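Local coordinates for protein yahD a copper inducible hydrolase (Lactococcus lactis subsp. lactis, PDB 3OG9), which is a copper-inducible protein of the alpha/beta-hydrolase fold that probably acts as a hydrolase and binds D-malate in its pocket, at residues K129-H134 with K202-E207. Sequence-based numbering, arbitrary orientation.
Sequences KIIAFH and KKWLTE. Unlike the reference sequence in segment 202-207: Lys202 (reference Asn).
In this alpha/beta-hydrolase fold, the C-terminal helix 195-208 packs on one face of the central sheet, and Ile131 of strand 129-133 meets Trp204 there. Helix and strand run nearly antiparallel, at 168°, with 10.6 Å between the axes of the two short segments, the usual spacing of a helix packed on a sheet, filled here by the indole, Ile131, Leu205 and the aliphatic chain of Lys129. Trp204 does most of this: its CG stands anti to the backbone N (chi1 176°), and the six-membered part of the indole reaches the strand. Ile131 CG1 lies 3.6 Å from Trp204 CZ3, and Ile131 CD1 lies 3.9 Å from Trp204 CZ3, the two side chains lying alongside with their ends pointing opposite ways. Trp204 CH2 comes within 4.0 Å of Ile130 O, a van der Waals approach to the strand backbone. Lys129, although charged at its end, suits this buried place through its long aliphatic chain: its CD lies 3.9 Å from Leu205 CD1 and 4.1 Å from Trp204 CH2, while NZ is hydrogen-bonded close by. The Trp204 ring also meets Phe153 of strand 151-156, the planes at about 55°. An alanine in place of Trp204 would probably open a gap beside Ile131 CG1 and Lys129 CD and leave Phe153 without this ring to pack on. Ile130 points away from the helix, onto Leu117 and Phe120 of helix 111-121, so successive residues of the strand serve opposite faces of the sheet. Such packing is characteristic of the three-layer alpha-beta-alpha sandwich of alpha/beta hydrolases.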
loop_
_atom_site.group_PDB
_atom_site.type_symbol
_atom_site.label_atom_id
_atom_site.label_comp_id
_atom_site.label_asym_id
_atom_site.label_seq_id
_atom_site.Cartn_x
_atom_site.Cartn_y
_atom_site.Cartn_z
ATOM N N LYS A 129 -0.349 10.706 -0.623
ATOM C CA LYS A 129 0.519 10.004 -1.593
ATOM C C LYS A 129 0.538 8.519 -1.282
ATOM O O LYS A 129 0.205 8.121 -0.158
ATOM C CB LYS A 129 1.965 10.461 -1.461
ATOM C CG LYS A 129 2.200 11.878 -1.788
ATOM C CD LYS A 129 3.639 12.222 -1.671
ATOM C CE LYS A 129 3.818 13.627 -2.139
ATOM N NZ LYS A 129 3.115 14.622 -1.268
ATOM N N ILE A 130 0.932 7.711 -2.277
ATOM C CA ILE A 130 1.141 6.271 -2.079
ATOM C C ILE A 130 2.471 5.851 -2.689
ATOM O O ILE A 130 2.821 6.263 -3.786
ATOM C CB ILE A 130 0.001 5.448 -2.747
ATOM C CG1 ILE A 130 -1.329 5.710 -2.035
ATOM C CG2 ILE A 130 0.308 3.907 -2.710
ATOM C CD1 ILE A 130 -2.444 4.767 -2.464
ATOM N N ILE A 131 3.216 5.041 -1.948
ATOM C CA ILE A 131 4.400 4.374 -2.445
ATOM C C ILE A 131 4.042 2.899 -2.372
ATOM O O ILE A 131 3.875 2.344 -1.266
ATOM C CB ILE A 131 5.625 4.705 -1.548
ATOM C CG1 ILE A 131 5.958 6.198 -1.704
ATOM C CG2 ILE A 131 6.878 3.837 -1.930
ATOM C CD1 ILE A 131 7.023 6.757 -0.788
ATOM N N ALA A 132 3.895 2.266 -3.542
ATOM C CA ALA A 132 3.467 0.845 -3.603
ATOM C C ALA A 132 4.575 0.010 -4.211
ATOM O O ALA A 132 4.829 0.131 -5.399
ATOM C CB ALA A 132 2.217 0.699 -4.466
ATOM N N PHE A 133 5.236 -0.822 -3.415
ATOM C CA PHE A 133 6.252 -1.736 -3.951
ATOM C C PHE A 133 5.645 -3.048 -4.379
ATOM O O PHE A 133 5.033 -3.754 -3.564
ATOM C CB PHE A 133 7.363 -1.989 -2.942
ATOM C CG PHE A 133 8.086 -0.732 -2.485
ATOM C CD1 PHE A 133 8.918 -0.026 -3.354
ATOM C CD2 PHE A 133 7.961 -0.273 -1.165
ATOM C CE1 PHE A 133 9.603 1.150 -2.914
ATOM C CE2 PHE A 133 8.644 0.897 -0.724
ATOM C CZ PHE A 133 9.455 1.596 -1.591
ATOM N N HIS A 134 5.800 -3.358 -5.663
ATOM C CA HIS A 134 5.292 -4.597 -6.258
ATOM C C HIS A 134 3.800 -4.827 -6.033
ATOM O O HIS A 134 3.356 -5.935 -5.663
ATOM C CB HIS A 134 6.166 -5.788 -5.818
ATOM C CG HIS A 134 7.591 -5.575 -6.187
ATOM N ND1 HIS A 134 8.009 -5.589 -7.497
ATOM C CD2 HIS A 134 8.663 -5.209 -5.447
ATOM C CE1 HIS A 134 9.290 -5.261 -7.549
ATOM N NE2 HIS A 134 9.710 -5.034 -6.318
ATOM N N LYS A 202 12.668 7.002 -1.895
ATOM C CA LYS A 202 13.286 8.076 -1.095
ATOM C C LYS A 202 13.548 9.335 -1.940
ATOM O O LYS A 202 13.194 10.470 -1.573
ATOM C CB LYS A 202 14.613 7.562 -0.494
ATOM C CG LYS A 202 15.344 8.555 0.443
ATOM C CD LYS A 202 16.644 7.942 0.984
ATOM C CE LYS A 202 17.415 8.945 1.880
ATOM N NZ LYS A 202 16.674 9.306 3.144
ATOM N N LYS A 203 14.164 9.133 -3.087
ATOM C CA LYS A 203 14.450 10.251 -3.985
ATOM C C LYS A 203 13.167 10.890 -4.507
ATOM O O LYS A 203 13.009 12.123 -4.518
ATOM C CB LYS A 203 15.343 9.779 -5.125
ATOM C CG LYS A 203 15.699 10.850 -6.167
ATOM C CD LYS A 203 16.824 10.285 -7.057
ATOM C CE LYS A 203 16.753 10.775 -8.481
ATOM N NZ LYS A 203 16.468 12.231 -8.532
ATOM N N TRP A 204 12.237 10.056 -4.939
ATOM C CA TRP A 204 10.938 10.534 -5.417
ATOM C C TRP A 204 10.211 11.352 -4.350
ATOM O O TRP A 204 9.705 12.442 -4.644
ATOM C CB TRP A 204 10.075 9.357 -5.827
ATOM C CG TRP A 204 8.671 9.710 -6.244
ATOM C CD1 TRP A 204 8.269 10.154 -7.468
ATOM C CD2 TRP A 204 7.485 9.599 -5.445
ATOM N NE1 TRP A 204 6.901 10.321 -7.492
ATOM C CE2 TRP A 204 6.391 9.990 -6.263
ATOM C CE3 TRP A 204 7.235 9.211 -4.124
ATOM C CZ2 TRP A 204 5.077 10.008 -5.802
ATOM C CZ3 TRP A 204 5.887 9.212 -3.661
ATOM C CH2 TRP A 204 4.840 9.583 -4.512
ATOM N N LEU A 205 10.208 10.870 -3.106
ATOM C CA LEU A 205 9.562 11.625 -2.036
ATOM C C LEU A 205 10.173 13.020 -1.821
ATOM O O LEU A 205 9.421 13.981 -1.635
ATOM C CB LEU A 205 9.535 10.842 -0.714
ATOM C CG LEU A 205 8.566 11.379 0.348
ATOM C CD1 LEU A 205 7.106 11.369 -0.103
ATOM C CD2 LEU A 205 8.678 10.554 1.604
ATOM N N THR A 206 11.511 13.137 -1.855
ATOM C CA THR A 206 12.179 14.472 -1.819
ATOM C C THR A 206 11.734 15.426 -2.937
ATOM O O THR A 206 11.703 16.647 -2.755
ATOM C CB THR A 206 13.742 14.399 -1.831
ATOM O OG1 THR A 206 14.233 14.149 -3.161
ATOM C CG2 THR A 206 14.229 13.335 -0.883
ATOM N N GLU A 207 11.393 14.864 -4.090
ATOM C CA GLU A 207 10.922 15.647 -5.237
ATOM C C GLU A 207 9.475 16.030 -5.128
ATOM O O GLU A 207 9.082 17.094 -5.595
ATOM C CB GLU A 207 11.125 14.872 -6.539
ATOM C CG GLU A 207 12.577 14.634 -6.829
ATOM C CD GLU A 207 12.805 13.603 -7.906
ATOM O OE1 GLU A 207 11.838 13.236 -8.600
ATOM O OE2 GLU A 207 13.961 13.155 -8.057
#